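Local coordinates for protein monosaccharide-transporting ATPase (Actinobacillus succinogenes, PDB 5DTE) that probably serves as the periplasmic sugar-binding component of an ABC transporter, and holds D-allose in the cleft between its two lobes, at residues G109-A121 with A127-F139. Numbering follows the deposited sequence.
Sequences GIPIIDLDVRLDA and AGLKFNYVGVDNF. With ALL (beta-D-allopyranose), chain E.
D114 and Y133 pair side by side where strands 112-115 and 132-135 run parallel, their side chains on the same face of the sheet, and backbone bonds fix that register. D114 N donates to N132 O at 2.8 Å, V134 N to D114 O at 3.0 Å, and D116 N to V134 O at 3.1 Å. D114 thus bonds through its N and O to the two residues flanking Y133, and D114 O also receives the CA-H of Y133.

The polar side-chain bond lies at the end of the strand. The chi1 of Y133 (171°) sets CG opposite the backbone N and sends the ring along the neighbouring chain, where OH donates to D116 O at 2.7 Å, approaching from above the carbonyl plane; N170 ND2 is a second donor to that oxygen. The D114 carboxylate ties down the loop that follows its strand: OD2 accepts L119 N on its syn side, 34° out of the carboxylate plane, and the same oxygen sits at the edge of the F131 ring, 3.4 Å from F131 CE1.

The two aromatic rings gather further contacts from R118 and L119. R118 lays CB over one face of the Y133 ring, 3.9 Å from the centroid, while G135 N lies over the opposite face. Farther along its extended chain, the R118 guanidinium places one face over F131 CZ and an edge near Y133 CB. L119 CB meets the F131 ring off-centre, a CH-pi contact. On the face carrying I113, L115 and V134, I113 CG2 and V134 CG2 touch at 4.1 Å, and V134 also packs on helix 272-287.

Helix 121-126 links the two strands, making this a beta-alpha-beta unit of the parallel sheet in one lobe of a periplasmic binding protein. As is common in such folds, the ligand site opens at the C-terminal strand ends: the D116 carboxylate takes hydrogen bonds from O1 and O2 of beta-D-allopyranose.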
loop_
_atom_site.group_PDB
_atom_site.type_symbol
_atom_site.label_atom_id
_atom_site.label_comp_id
_atom_site.label_asym_id
_atom_site.label_seq_id
_atom_site.Cartn_x
_atom_site.Cartn_y
_atom_site.Cartn_z
ATOM N N GLY A 109 20.358 19.742 -5.126
ATOM C CA GLY A 109 21.177 19.082 -4.122
ATOM C C GLY A 109 20.418 18.716 -2.862
ATOM O O GLY A 109 20.989 18.666 -1.772
ATOM N N ILE A 110 19.122 18.467 -3.030
ATOM C CA ILE A 110 18.240 18.011 -1.962
ATOM C C ILE A 110 17.996 16.504 -2.073
ATOM O O ILE A 110 17.434 16.037 -3.067
ATOM C CB ILE A 110 16.878 18.742 -2.015
ATOM C CG1 ILE A 110 17.077 20.258 -2.007
ATOM C CG2 ILE A 110 15.944 18.273 -0.885
ATOM C CD1 ILE A 110 15.766 21.058 -1.911
ATOM N N PRO A 111 18.459 15.730 -1.083
ATOM C CA PRO A 111 18.132 14.300 -1.065
ATOM C C PRO A 111 16.623 14.054 -1.043
ATOM O O PRO A 111 15.863 14.867 -0.512
ATOM C CB PRO A 111 18.785 13.797 0.227
ATOM C CG PRO A 111 19.578 14.956 0.787
ATOM C CD PRO A 111 19.627 16.032 -0.248
ATOM N N ILE A 112 16.193 12.937 -1.614
ATOM C CA ILE A 112 14.781 12.710 -1.789
ATOM C C ILE A 112 14.476 11.216 -1.855
ATOM O O ILE A 112 15.075 10.472 -2.626
ATOM C CB ILE A 112 14.273 13.440 -3.063
ATOM C CG1 ILE A 112 12.770 13.237 -3.249
ATOM C CG2 ILE A 112 15.033 12.998 -4.308
ATOM C CD1 ILE A 112 12.161 14.146 -4.303
ATOM N N ILE A 113 13.541 10.790 -1.020
ATOM C CA ILE A 113 13.189 9.382 -0.873
ATOM C C ILE A 113 11.834 9.079 -1.482
ATOM O O ILE A 113 10.822 9.654 -1.094
ATOM C CB ILE A 113 13.144 8.937 0.624
ATOM C CG1 ILE A 113 14.481 9.197 1.314
ATOM C CG2 ILE A 113 12.770 7.476 0.730
ATOM C CD1 ILE A 113 15.702 8.919 0.421
ATOM N N ASP A 114 11.816 8.153 -2.425
ATOM C CA ASP A 114 10.573 7.708 -3.019
ATOM C C ASP A 114 9.941 6.617 -2.123
ATOM O O ASP A 114 10.405 5.476 -2.088
ATOM C CB ASP A 114 10.853 7.225 -4.448
ATOM C CG ASP A 114 9.748 6.360 -5.015
ATOM O OD1 ASP A 114 8.572 6.639 -4.716
ATOM O OD2 ASP A 114 10.061 5.397 -5.758
ATOM N N LEU A 115 8.892 6.988 -1.386
ATOM C CA LEU A 115 8.209 6.068 -0.464
ATOM C C LEU A 115 6.956 5.454 -1.091
ATOM O O LEU A 115 6.323 6.083 -1.927
ATOM C CB LEU A 115 7.838 6.801 0.839
ATOM C CG LEU A 115 7.083 6.101 1.979
ATOM C CD1 LEU A 115 7.927 4.997 2.599
ATOM C CD2 LEU A 115 6.679 7.100 3.058
ATOM N N ASP A 116 6.636 4.221 -0.690
ATOM C CA ASP A 116 5.398 3.483 -1.049
ATOM C C ASP A 116 5.232 3.073 -2.520
ATOM O O ASP A 116 5.363 1.892 -2.860
ATOM C CB ASP A 116 4.147 4.281 -0.641
ATOM C CG ASP A 116 2.853 3.471 -0.798
ATOM O OD1 ASP A 116 2.848 2.263 -0.455
ATOM O OD2 ASP A 116 1.843 4.043 -1.268
ATOM N N VAL A 117 4.888 4.038 -3.368
ATOM C CA VAL A 117 4.655 3.788 -4.785
ATOM C C VAL A 117 5.958 3.981 -5.560
ATOM O O VAL A 117 6.610 5.011 -5.439
ATOM C CB VAL A 117 3.543 4.708 -5.326
ATOM C CG1 VAL A 117 3.463 4.639 -6.846
ATOM C CG2 VAL A 117 2.186 4.356 -4.676
ATOM N N ARG A 118 6.356 2.970 -6.330
ATOM C CA ARG A 118 7.679 2.986 -6.954
ATOM C C ARG A 118 7.654 3.598 -8.345
ATOM O O ARG A 118 6.828 3.210 -9.196
ATOM C CB ARG A 118 8.260 1.576 -7.024
ATOM C CG ARG A 118 9.733 1.537 -7.422
ATOM C CD ARG A 118 10.287 0.102 -7.409
ATOM N NE ARG A 118 11.385 -0.080 -8.358
ATOM C CZ ARG A 118 12.642 0.295 -8.135
ATOM N NH1 ARG A 118 13.572 0.099 -9.063
ATOM N NH2 ARG A 118 12.972 0.874 -6.987
ATOM N N LEU A 119 8.566 4.555 -8.559
ATOM C CA LEU A 119 8.737 5.215 -9.858
ATOM C C LEU A 119 9.165 4.214 -10.956
ATOM O O LEU A 119 9.869 3.240 -10.687
ATOM C CB LEU A 119 9.764 6.357 -9.765
ATOM C CG LEU A 119 9.612 7.558 -8.813
ATOM C CD1 LEU A 119 10.702 8.585 -9.086
ATOM C CD2 LEU A 119 8.251 8.216 -8.889
ATOM N N ASP A 120 8.727 4.461 -12.189
ATOM C CA ASP A 120 9.052 3.589 -13.317
ATOM C C ASP A 120 10.563 3.463 -13.485
ATOM O O ASP A 120 11.240 4.460 -13.729
ATOM C CB ASP A 120 8.425 4.126 -14.605
ATOM C CG ASP A 120 8.030 3.025 -15.565
ATOM O OD1 ASP A 120 7.210 2.165 -15.176
ATOM O OD2 ASP A 120 8.539 3.019 -16.707
ATOM N N ALA A 121 11.090 2.250 -13.343
ATOM C CA ALA A 121 12.531 2.042 -13.420
ATOM C C ALA A 121 13.071 2.339 -14.813
ATOM O O ALA A 121 14.026 3.106 -14.964
ATOM C CB ALA A 121 12.882 0.635 -13.015
ATOM N N ALA A 127 16.059 8.824 -18.361
ATOM C CA ALA A 127 16.290 10.236 -18.090
ATOM C C ALA A 127 17.514 10.501 -17.214
ATOM O O ALA A 127 17.655 11.599 -16.673
ATOM C CB ALA A 127 15.059 10.830 -17.443
ATOM N N GLY A 128 18.389 9.505 -17.064
ATOM C CA GLY A 128 19.618 9.665 -16.296
ATOM C C GLY A 128 19.413 9.849 -14.796
ATOM O O GLY A 128 20.328 10.272 -14.080
ATOM N N LEU A 129 18.212 9.515 -14.321
ATOM C CA LEU A 129 17.843 9.717 -12.929
ATOM C C LEU A 129 18.251 8.576 -12.003
ATOM O O LEU A 129 17.912 7.416 -12.241
ATOM C CB LEU A 129 16.338 9.925 -12.825
ATOM C CG LEU A 129 15.832 10.150 -11.404
ATOM C CD1 LEU A 129 16.275 11.522 -10.907
ATOM C CD2 LEU A 129 14.315 10.003 -11.352
ATOM N N LYS A 130 18.983 8.914 -10.945
ATOM C CA LYS A 130 19.222 7.990 -9.845
ATOM C C LYS A 130 18.267 8.343 -8.711
ATOM O O LYS A 130 18.250 9.489 -8.243
ATOM C CB LYS A 130 20.666 8.056 -9.361
ATOM C CG LYS A 130 21.727 7.973 -10.453
ATOM C CD LYS A 130 21.454 6.900 -11.498
ATOM C CE LYS A 130 22.514 6.952 -12.596
ATOM N NZ LYS A 130 22.194 6.120 -13.790
ATOM N N PHE A 131 17.461 7.376 -8.285
ATOM C CA PHE A 131 16.489 7.630 -7.231
ATOM C C PHE A 131 16.428 6.472 -6.255
ATOM O O PHE A 131 16.801 5.351 -6.584
ATOM C CB PHE A 131 15.114 7.884 -7.829
ATOM C CG PHE A 131 14.399 6.635 -8.261
ATOM C CD1 PHE A 131 13.358 6.115 -7.503
ATOM C CD2 PHE A 131 14.762 5.980 -9.421
ATOM C CE1 PHE A 131 12.690 4.956 -7.899
ATOM C CE2 PHE A 131 14.097 4.831 -9.820
ATOM C CZ PHE A 131 13.059 4.317 -9.056
ATOM N N ASN A 132 15.946 6.741 -5.049
ATOM C CA ASN A 132 15.996 5.751 -3.982
ATOM C C ASN A 132 14.609 5.447 -3.431
ATOM O O ASN A 132 13.910 6.361 -3.000
ATOM C CB ASN A 132 16.916 6.252 -2.870
ATOM C CG ASN A 132 18.263 6.728 -3.396
ATOM O OD1 ASN A 132 19.199 5.939 -3.553
ATOM N ND2 ASN A 132 18.364 8.028 -3.680
ATOM N N TYR A 133 14.210 4.171 -3.447
ATOM C CA TYR A 133 12.870 3.755 -2.993
ATOM C C TYR A 133 12.911 3.056 -1.641
ATOM O O TYR A 133 13.931 2.481 -1.251
ATOM C CB TYR A 133 12.209 2.842 -4.046
ATOM C CG TYR A 133 10.889 2.118 -3.679
ATOM C CD1 TYR A 133 9.658 2.782 -3.689
ATOM C CD2 TYR A 133 10.881 0.745 -3.398
ATOM C CE1 TYR A 133 8.465 2.105 -3.390
ATOM C CE2 TYR A 133 9.707 0.069 -3.102
ATOM C CZ TYR A 133 8.495 0.742 -3.098
ATOM O OH TYR A 133 7.328 0.031 -2.793
ATOM N N VAL A 134 11.791 3.140 -0.926
ATOM C CA VAL A 134 11.551 2.358 0.284
ATOM C C VAL A 134 10.104 1.866 0.278
ATOM O O VAL A 134 9.190 2.692 0.202
ATOM C CB VAL A 134 11.797 3.181 1.565
ATOM C CG1 VAL A 134 11.327 2.409 2.809
ATOM C CG2 VAL A 134 13.247 3.561 1.680
ATOM N N GLY A 135 9.895 0.544 0.351
ATOM C CA GLY A 135 8.543 -0.008 0.427
ATOM C C GLY A 135 8.418 -1.467 0.823
ATOM O O GLY A 135 8.977 -1.900 1.832
ATOM N N VAL A 136 7.638 -2.205 0.039
ATOM C CA VAL A 136 7.554 -3.668 0.110
ATOM C C VAL A 136 7.390 -4.267 -1.297
ATOM O O VAL A 136 7.050 -3.566 -2.254
ATOM C CB VAL A 136 6.375 -4.189 0.999
ATOM C CG1 VAL A 136 6.710 -4.073 2.472
ATOM C CG2 VAL A 136 5.050 -3.505 0.666
ATOM N N ASP A 137 7.669 -5.562 -1.422
ATOM C CA ASP A 137 7.314 -6.297 -2.627
ATOM C C ASP A 137 5.814 -6.537 -2.581
ATOM O O ASP A 137 5.345 -7.387 -1.829
ATOM C CB ASP A 137 8.087 -7.619 -2.707
ATOM C CG ASP A 137 8.312 -8.084 -4.132
ATOM O OD1 ASP A 137 7.388 -7.950 -4.952
ATOM O OD2 ASP A 137 9.421 -8.574 -4.436
ATOM N N ASN A 138 5.051 -5.763 -3.346
ATOM C CA ASN A 138 3.599 -5.896 -3.300
ATOM C C ASN A 138 3.165 -7.129 -4.076
ATOM O O ASN A 138 2.114 -7.705 -3.804
ATOM C CB ASN A 138 2.906 -4.637 -3.828
ATOM C CG ASN A 138 3.112 -3.425 -2.921
ATOM O OD1 ASN A 138 2.908 -3.492 -1.710
ATOM N ND2 ASN A 138 3.527 -2.317 -3.507
ATOM N N PHE A 139 3.995 -7.557 -5.021
ATOM C CA PHE A 139 3.723 -8.787 -5.768
ATOM C C PHE A 139 3.758 -9.964 -4.829
ATOM O O PHE A 139 2.806 -10.757 -4.758
ATOM C CB PHE A 139 4.737 -8.991 -6.890
ATOM C CG PHE A 139 4.554 -10.268 -7.664
ATOM C CD1 PHE A 139 3.738 -10.301 -8.788
ATOM C CD2 PHE A 139 5.236 -11.426 -7.292
ATOM C CE1 PHE A 139 3.591 -11.471 -9.519
ATOM C CE2 PHE A 139 5.104 -12.603 -8.016
ATOM C CZ PHE A 139 4.274 -12.633 -9.127
HETATM C C1 ALL E . -1.118 1.819 -1.563
HETATM C C2 ALL E . -0.540 1.538 -0.189
HETATM C C3 ALL E . -1.582 1.166 0.799
HETATM C C4 ALL E . -2.764 2.083 0.761
HETATM C C5 ALL E . -3.312 2.090 -0.656
HETATM C C6 ALL E . -4.613 2.811 -0.798
HETATM O O1 ALL E . -0.181 2.384 -2.395
HETATM O O2 ALL E . 0.374 0.427 -0.318
HETATM O O3 ALL E . -2.057 -0.182 0.491
HETATM O O4 ALL E . -3.766 1.636 1.687
HETATM O O5 ALL E . -2.305 2.722 -1.498
HETATM O O6 ALL E . -4.391 4.200 -0.683
#